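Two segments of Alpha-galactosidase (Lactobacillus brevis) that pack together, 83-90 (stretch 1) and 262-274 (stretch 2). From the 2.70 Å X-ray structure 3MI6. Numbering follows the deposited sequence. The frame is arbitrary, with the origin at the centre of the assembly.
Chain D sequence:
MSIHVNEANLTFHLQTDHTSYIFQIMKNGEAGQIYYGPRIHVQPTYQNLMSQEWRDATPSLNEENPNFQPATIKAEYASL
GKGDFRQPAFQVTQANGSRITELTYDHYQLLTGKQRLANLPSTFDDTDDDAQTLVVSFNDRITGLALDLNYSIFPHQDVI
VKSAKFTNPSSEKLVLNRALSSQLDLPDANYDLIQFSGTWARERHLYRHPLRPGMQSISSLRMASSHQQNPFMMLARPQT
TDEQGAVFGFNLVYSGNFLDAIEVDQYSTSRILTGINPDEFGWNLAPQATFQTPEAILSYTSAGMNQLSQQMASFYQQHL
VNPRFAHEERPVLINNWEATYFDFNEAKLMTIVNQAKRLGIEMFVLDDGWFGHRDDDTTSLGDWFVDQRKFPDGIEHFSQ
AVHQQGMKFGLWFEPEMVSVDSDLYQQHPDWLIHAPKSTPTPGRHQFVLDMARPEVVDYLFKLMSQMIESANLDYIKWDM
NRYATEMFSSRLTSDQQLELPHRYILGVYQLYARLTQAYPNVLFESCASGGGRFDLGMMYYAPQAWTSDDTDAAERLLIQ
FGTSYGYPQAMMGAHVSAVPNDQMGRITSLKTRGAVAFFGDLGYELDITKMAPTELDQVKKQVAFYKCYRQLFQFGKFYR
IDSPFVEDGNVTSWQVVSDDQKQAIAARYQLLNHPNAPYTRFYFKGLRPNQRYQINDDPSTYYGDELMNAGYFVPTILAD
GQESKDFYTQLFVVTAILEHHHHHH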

# COMPACT_ATOMS: atom_id res chain seq x y z
N GLY D 83 19.86 32.16 6.97
CA GLY D 83 18.64 31.80 7.68
C GLY D 83 17.89 30.63 7.06
O GLY D 83 17.04 30.00 7.68
N ASP D 84 18.23 30.34 5.81
CA ASP D 84 17.74 29.16 5.14
C ASP D 84 18.71 28.03 5.39
O ASP D 84 19.92 28.18 5.17
CB ASP D 84 17.64 29.41 3.63
CG ASP D 84 16.71 28.44 2.95
OD1 ASP D 84 16.26 27.48 3.62
OD2 ASP D 84 16.41 28.63 1.75
N PHE D 85 18.19 26.90 5.85
CA PHE D 85 19.04 25.75 6.12
C PHE D 85 18.81 24.57 5.16
O PHE D 85 19.49 23.55 5.24
CB PHE D 85 18.95 25.33 7.58
CG PHE D 85 19.57 26.33 8.51
CD1 PHE D 85 20.95 26.41 8.64
CD2 PHE D 85 18.77 27.20 9.25
CE1 PHE D 85 21.55 27.33 9.49
CE2 PHE D 85 19.36 28.13 10.11
CZ PHE D 85 20.75 28.19 10.23
N ARG D 86 17.89 24.75 4.23
CA ARG D 86 17.72 23.79 3.16
C ARG D 86 18.94 23.79 2.27
O ARG D 86 19.86 24.58 2.46
CB ARG D 86 16.47 24.12 2.36
CG ARG D 86 15.22 23.89 3.13
CD ARG D 86 14.04 24.43 2.38
NE ARG D 86 13.94 25.87 2.55
CZ ARG D 86 13.00 26.62 1.99
NH1 ARG D 86 12.07 26.08 1.21
NH2 ARG D 86 13.00 27.93 2.21
N GLN D 87 18.97 22.89 1.30
CA GLN D 87 20.11 22.82 0.40
C GLN D 87 20.10 24.05 -0.48
O GLN D 87 19.05 24.55 -0.83
CB GLN D 87 20.05 21.54 -0.44
CG GLN D 87 20.52 20.31 0.34
CD GLN D 87 21.94 20.46 0.90
OE1 GLN D 87 22.94 20.27 0.19
NE2 GLN D 87 22.03 20.79 2.19
N PRO D 88 21.29 24.58 -0.81
CA PRO D 88 21.35 25.79 -1.63
C PRO D 88 21.47 25.48 -3.11
O PRO D 88 21.87 24.38 -3.47
CB PRO D 88 22.63 26.47 -1.15
CG PRO D 88 23.49 25.36 -0.73
CD PRO D 88 22.58 24.28 -0.17
N ALA D 89 21.13 26.44 -3.94
CA ALA D 89 21.32 26.30 -5.38
C ALA D 89 22.77 26.55 -5.74
O ALA D 89 23.25 26.03 -6.74
CB ALA D 89 20.47 27.28 -6.12
N PHE D 90 23.46 27.36 -4.95
CA PHE D 90 24.84 27.70 -5.27
C PHE D 90 25.58 28.02 -3.99
O PHE D 90 24.96 28.15 -2.94
CB PHE D 90 24.86 28.92 -6.20
CG PHE D 90 24.56 30.20 -5.49
CD1 PHE D 90 23.25 30.60 -5.29
CD2 PHE D 90 25.58 30.98 -4.98
CE1 PHE D 90 22.96 31.76 -4.62
CE2 PHE D 90 25.30 32.15 -4.31
CZ PHE D 90 23.98 32.54 -4.13
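Stretch 2 262-274: IEVDQYSTSRILT

Stretch 2 is a β-hairpin: strand 262-264, a type I turn from Asp265 to Ser268, and strand 270-274. Backbone pairs hold its arms together, Glu263 N to Arg271 O at 3.0 Å and Arg271 N to Glu263 O at 2.9 Å. Stretch 1 is largely extended and irregular, and it meets side chains of the hairpin. It runs in the same general direction as the second arm, away from the turn: the CA of Arg86 is nearest that of Asp265 (7.1 Å), and the CA of Ala89 nearest that of Leu273 (6.8 Å).

Gly83 makes no contact. Asp84 serves two arginines with its two carboxylate oxygens. OD2 forms a salt bridge with Arg271 NH2 at 2.9 Å and also accepts from Arg271 NH1 at 3.2 Å. OD1 takes Arg86 NE at 3.0 Å, a salt bridge within stretch 1, and Arg86 N at 3.2 Å. Phe85 stays clear of the hairpin.

Arg86 points toward stretch 2. Its guanidinium stacks flat on that of Arg271, with centres 4.0 Å apart and planes at 22°. The like charges come close, Arg86 NH2 to Arg271 NH2 at 3.5 Å, but Asp84 bridges to both. Asp265 OD2 lies over the opposite face of the Arg86 group, 4.3 Å from Arg86 NH1; this is charge proximity only. Water 1 accepts from Arg271 NH1 (2.8 Å) and lies 3.0 Å from Arg86 O, placed to donate to it.

Gln87 is held through its backbone. Its N donates to Glu263 OE1 at 2.9 Å, and its O accepts from Arg271 NH1 at 2.8 Å. Its CB lies 3.9 Å from Leu273 CD1.

Pro88 turns its CB away, yet Pro88 O sits 3.4 Å from Leu273 CD1. Ala89 CB adds a looser apolar contact with Leu273 CD2 at 4.4 Å. Phe90 is out of reach.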

# COMPACT_ATOMS: atom_id res chain seq x y z
N ILE D 262 15.61 16.33 -4.29
CA ILE D 262 14.35 16.80 -3.77
C ILE D 262 14.35 16.71 -2.27
O ILE D 262 14.51 15.63 -1.71
CB ILE D 262 13.22 15.95 -4.25
CG1 ILE D 262 13.21 15.97 -5.75
CG2 ILE D 262 11.93 16.51 -3.77
CD1 ILE D 262 11.81 16.15 -6.26
N GLU D 263 14.16 17.86 -1.63
CA GLU D 263 14.21 17.95 -0.18
C GLU D 263 12.86 18.42 0.31
O GLU D 263 12.30 19.38 -0.20
CB GLU D 263 15.32 18.91 0.25
CG GLU D 263 15.62 18.90 1.74
CD GLU D 263 16.71 19.90 2.11
OE1 GLU D 263 16.97 20.80 1.26
OE2 GLU D 263 17.30 19.80 3.22
N VAL D 264 12.34 17.71 1.30
CA VAL D 264 11.09 18.06 1.96
C VAL D 264 11.49 18.60 3.32
O VAL D 264 12.08 17.88 4.12
CB VAL D 264 10.19 16.82 2.11
CG1 VAL D 264 8.90 17.17 2.82
CG2 VAL D 264 9.90 16.20 0.73
N ASP D 265 11.17 19.86 3.57
CA ASP D 265 11.64 20.51 4.79
C ASP D 265 10.67 20.33 5.94
O ASP D 265 9.66 19.63 5.82
CB ASP D 265 11.89 22.00 4.55
CG ASP D 265 10.60 22.80 4.43
OD1 ASP D 265 9.59 22.22 4.01
OD2 ASP D 265 10.59 24.02 4.73
N GLN D 266 10.99 20.99 7.05
CA GLN D 266 10.20 20.90 8.27
C GLN D 266 8.74 21.28 8.10
O GLN D 266 7.90 20.82 8.85
CB GLN D 266 10.83 21.77 9.34
CG GLN D 266 11.15 23.17 8.82
CD GLN D 266 11.82 24.05 9.84
OE1 GLN D 266 11.57 23.93 11.05
NE2 GLN D 266 12.68 24.95 9.37
N TYR D 267 8.44 22.13 7.12
CA TYR D 267 7.06 22.59 6.86
C TYR D 267 6.46 21.92 5.62
O TYR D 267 5.52 22.44 5.01
CB TYR D 267 6.99 24.12 6.77
CG TYR D 267 7.56 24.82 7.98
CD1 TYR D 267 6.83 24.89 9.17
CD2 TYR D 267 8.82 25.40 7.95
CE1 TYR D 267 7.35 25.51 10.29
CE2 TYR D 267 9.34 26.02 9.08
CZ TYR D 267 8.60 26.07 10.24
OH TYR D 267 9.11 26.67 11.36
N SER D 268 7.00 20.76 5.27
CA SER D 268 6.47 19.94 4.18
C SER D 268 6.40 20.66 2.85
O SER D 268 5.45 20.46 2.08
CB SER D 268 5.10 19.33 4.55
OG SER D 268 5.15 17.91 4.49
N THR D 269 7.39 21.52 2.60
CA THR D 269 7.62 22.06 1.26
C THR D 269 8.74 21.29 0.55
O THR D 269 9.53 20.57 1.18
CB THR D 269 7.99 23.54 1.28
OG1 THR D 269 9.39 23.70 1.59
CG2 THR D 269 7.13 24.27 2.28
N SER D 270 8.80 21.47 -0.76
CA SER D 270 9.73 20.73 -1.58
C SER D 270 10.66 21.62 -2.36
O SER D 270 10.22 22.49 -3.10
CB SER D 270 8.95 19.88 -2.57
OG SER D 270 8.08 19.00 -1.87
N ARG D 271 11.97 21.38 -2.22
CA ARG D 271 12.94 21.99 -3.10
C ARG D 271 13.47 20.97 -4.12
O ARG D 271 14.12 19.99 -3.75
CB ARG D 271 14.09 22.59 -2.29
CG ARG D 271 15.07 23.45 -3.10
CD ARG D 271 15.94 24.29 -2.19
NE ARG D 271 15.28 25.53 -1.81
CZ ARG D 271 15.72 26.36 -0.87
NH1 ARG D 271 16.82 26.07 -0.19
NH2 ARG D 271 15.05 27.47 -0.59
N ILE D 272 13.20 21.22 -5.40
CA ILE D 272 13.78 20.43 -6.47
C ILE D 272 14.99 21.14 -7.07
O ILE D 272 14.86 22.20 -7.67
CB ILE D 272 12.75 20.11 -7.61
CG1 ILE D 272 11.51 19.38 -7.07
CG2 ILE D 272 13.38 19.25 -8.68
CD1 ILE D 272 10.66 20.16 -6.10
N LEU D 273 16.17 20.55 -6.92
CA LEU D 273 17.42 21.11 -7.41
C LEU D 273 17.90 20.26 -8.54
O LEU D 273 17.91 19.06 -8.40
CB LEU D 273 18.49 21.03 -6.31
CG LEU D 273 18.44 22.05 -5.18
CD1 LEU D 273 19.64 21.90 -4.28
CD2 LEU D 273 18.41 23.43 -5.80
N THR D 274 18.31 20.87 -9.65
CA THR D 274 18.93 20.10 -10.74
C THR D 274 20.07 20.82 -11.47
O THR D 274 19.97 21.99 -11.81
CB THR D 274 17.90 19.58 -11.76
OG1 THR D 274 17.09 20.66 -12.23
CG2 THR D 274 16.99 18.51 -11.14
O HOH W 1 19.02 27.17 1.23